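Local coordinates for aspartate aminotransferase, mitochondrial (Trypanosoma brucei brucei, PDB 4W5K) that catalyses the reversible, pyridoxal phosphate-dependent transfer of an amino group from L-aspartate to 2-oxoglutarate, working as a homodimer, at the interface of chains A and B. Sequence-based numbering; all coordinates share one arbitrary frame. Chains: chain A/B, Aspartate aminotransferase, mitochondrial.

The interface of chains A and B. Residues chain A 98, 101-102, 253; chain B 98, 281-282, 284.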
ATOM      1  N   LEU A  98      -5.513   0.007  -0.741  1.00 16.17           N
ATOM      2  CA  LEU A  98      -4.773  -1.135  -0.228  0.65 15.89           C
ATOM      3  C   LEU A  98      -5.685  -2.021   0.611  1.00 19.10           C
ATOM      4  O   LEU A  98      -5.673  -1.936   1.849  1.00 17.84           O
ATOM      5  CB  LEU A  98      -3.586  -0.647   0.599  0.65 16.52           C
ATOM      6  CG  LEU A  98      -2.603   0.186  -0.222  0.65 17.27           C
ATOM      7  CD1 LEU A  98      -1.555   0.839   0.653  0.65 15.43           C
ATOM      8  CD2 LEU A  98      -1.954  -0.765  -1.202  0.65 17.80           C
ATOM      9  N   THR A 101      -8.682  -2.238   4.282  1.00 15.92           N
ATOM     10  CA  THR A 101      -8.006  -1.456   5.314  1.00 17.55           C
ATOM     11  C   THR A 101      -7.641  -0.097   4.759  1.00 17.81           C
ATOM     12  O   THR A 101      -7.927   0.919   5.403  1.00 16.01           O
ATOM     13  CB  THR A 101      -6.742  -2.146   5.854  1.00 18.50           C
ATOM     14  OG1 THR A 101      -7.088  -3.457   6.351  1.00 18.28           O
ATOM     15  CG2 THR A 101      -6.110  -1.315   6.972  1.00 17.88           C
ATOM     16  N   GLY A 102      -7.025  -0.087   3.575  1.00 14.11           N
ATOM     17  CA  GLY A 102      -6.669   1.182   2.923  1.00 17.68           C
ATOM     18  C   GLY A 102      -7.898   2.060   2.673  1.00 18.96           C
ATOM     19  O   GLY A 102      -7.867   3.285   2.865  1.00 17.38           O
ATOM     20  N   ARG A 253      -3.354  -7.104  -1.571  1.00 16.33           N
ATOM     21  CA  ARG A 253      -3.833  -5.817  -1.043  1.00 16.20           C
ATOM     22  C   ARG A 253      -4.692  -5.060  -2.045  1.00 18.62           C
ATOM     23  O   ARG A 253      -4.302  -3.984  -2.538  1.00 22.21           O
ATOM     24  CB  ARG A 253      -2.649  -4.943  -0.604  1.00 17.53           C
ATOM     25  CG  ARG A 253      -1.598  -5.651   0.273  1.00 16.63           C
ATOM     26  CD  ARG A 253      -2.239  -6.456   1.440  1.00 15.59           C
ATOM     27  NE  ARG A 253      -2.935  -5.584   2.394  1.00 17.91           N
ATOM     28  CZ  ARG A 253      -4.223  -5.689   2.712  1.00 16.60           C
ATOM     29  NH1 ARG A 253      -4.995  -6.628   2.163  1.00 17.30           N
ATOM     30  NH2 ARG A 253      -4.762  -4.832   3.587  1.00 14.89           N
TER
ATOM     31  N   LEU B  98       5.479   0.274   0.941  1.00 16.94           N
ATOM     32  CA  LEU B  98       4.896   0.515  -0.373  1.00 14.42           C
ATOM     33  C   LEU B  98       5.838   1.398  -1.186  1.00 15.34           C
ATOM     34  O   LEU B  98       5.678   2.634  -1.237  1.00 15.44           O
ATOM     35  CB  LEU B  98       3.520   1.183  -0.251  1.00 15.39           C
ATOM     36  CG  LEU B  98       2.330   0.240   0.060  1.00 22.82           C
ATOM     37  CD1 LEU B  98       1.989  -0.640  -1.135  1.00 24.63           C
ATOM     38  CD2 LEU B  98       2.605  -0.628   1.248  1.00 24.11           C
ATOM     39  N   MET B 281      -2.677   1.828   8.542  1.00 18.45           N
ATOM     40  CA  MET B 281      -2.497   2.435   7.229  1.00 17.74           C
ATOM     41  C   MET B 281      -3.007   1.494   6.148  1.00 18.35           C
ATOM     42  O   MET B 281      -3.801   1.893   5.293  1.00 19.69           O
ATOM     43  CB  MET B 281      -1.031   2.769   6.991  1.00 23.09           C
ATOM     44  CG  MET B 281      -0.849   4.033   6.272  1.00 26.93           C
ATOM     45  SD  MET B 281       0.919   4.408   6.070  1.00 26.17           S
ATOM     46  CE  MET B 281       1.162   5.690   7.289  1.00 29.40           C
ATOM     47  N   TYR B 282      -2.550   0.240   6.188  1.00 18.31           N
ATOM     48  CA  TYR B 282      -2.874  -0.725   5.131  1.00 17.79           C
ATOM     49  C   TYR B 282      -2.742  -2.183   5.586  1.00 17.51           C
ATOM     50  O   TYR B 282      -2.796  -3.090   4.749  1.00 18.75           O
ATOM     51  CB  TYR B 282      -1.988  -0.488   3.897  1.00 18.09           C
ATOM     52  CG  TYR B 282      -0.512  -0.528   4.179  1.00 17.10           C
ATOM     53  CD1 TYR B 282       0.189  -1.734   4.187  1.00 18.06           C
ATOM     54  CD2 TYR B 282       0.197   0.649   4.418  1.00 18.57           C
ATOM     55  CE1 TYR B 282       1.565  -1.773   4.432  1.00 18.35           C
ATOM     56  CE2 TYR B 282       1.558   0.620   4.682  1.00 17.01           C
ATOM     57  CZ  TYR B 282       2.240  -0.585   4.691  1.00 17.57           C
ATOM     58  OH  TYR B 282       3.590  -0.598   4.970  1.00 17.25           O
ATOM     59  N   ASN B 284      -0.954  -4.756   6.023  1.00 15.48           N
ATOM     60  CA  ASN B 284       0.256  -5.499   5.647  1.00 18.37           C
ATOM     61  C   ASN B 284       0.537  -5.255   4.173  1.00 16.27           C
ATOM     62  O   ASN B 284      -0.354  -4.852   3.433  1.00 16.51           O
ATOM     63  CB  ASN B 284       0.072  -6.995   5.968  1.00 19.70           C
ATOM     64  CG  ASN B 284      -1.282  -7.502   5.559  1.00 18.16           C
ATOM     65  OD1 ASN B 284      -1.559  -7.598   4.366  1.00 21.59           O
ATOM     66  ND2 ASN B 284      -2.152  -7.820   6.542  1.00 21.03           N
TER
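A:Arg253 reaches across the homodimer interface to the C-terminal end of helix 264-282 of chain B, where A:Leu98 packs against B:Tyr282. In this class I (fold type I) aminotransferase, A:Arg253, A:Thr101 and the start of helix 99-110 belong to the pyridoxal phosphate site, so the subunit boundary runs beside the cofactor pocket. The arginine chain bends at chi2 and chi3 (-48° and -64°), which turns its guanidinium toward the main chain of the partner. A:Arg253 NH2 donates to the carbonyl O of B:Tyr282 at 2.9 Å in a nearly straight bond; the oxygen lies in the guanidinium plane, but the donor stands above the carbonyl plane. A:Arg253 NE adds a weak, bent bond to the backbone O of B:Asn284, also 2.9 Å long. A:Arg253 and the B:Asn284 side chain cross at about a right angle, their flat groups inclined by 48°. OD1 of that amide lies near NE, but the N-H points elsewhere, so no hydrogen bond forms. Arginine suits the place by offering several N-H groups to carbonyls at a helix end while remaining available to the cofactor phosphate. A:Leu98 lies alongside B:Tyr282, pointing the same way, its CD1 methyl 3.5 Å from the tyrosine CB; tyrosine thus gives leucine an apolar surface while its backbone O serves the arginine. The other methyl of A:Leu98, CD2, meets CD1 of B:Leu98 at 3.9 Å, the two leucines approaching tip to tip. Branched leucine can thus touch two partner residues at once. B:Leu98 also sets CD2 over the rim of one face of the B:Tyr282 ring. Threonine suits its two-sided position: A:Thr101 CG2 rests 3.8 Å from CA of B:Tyr282, while OG1 lies at the guanidinium edge, in plane.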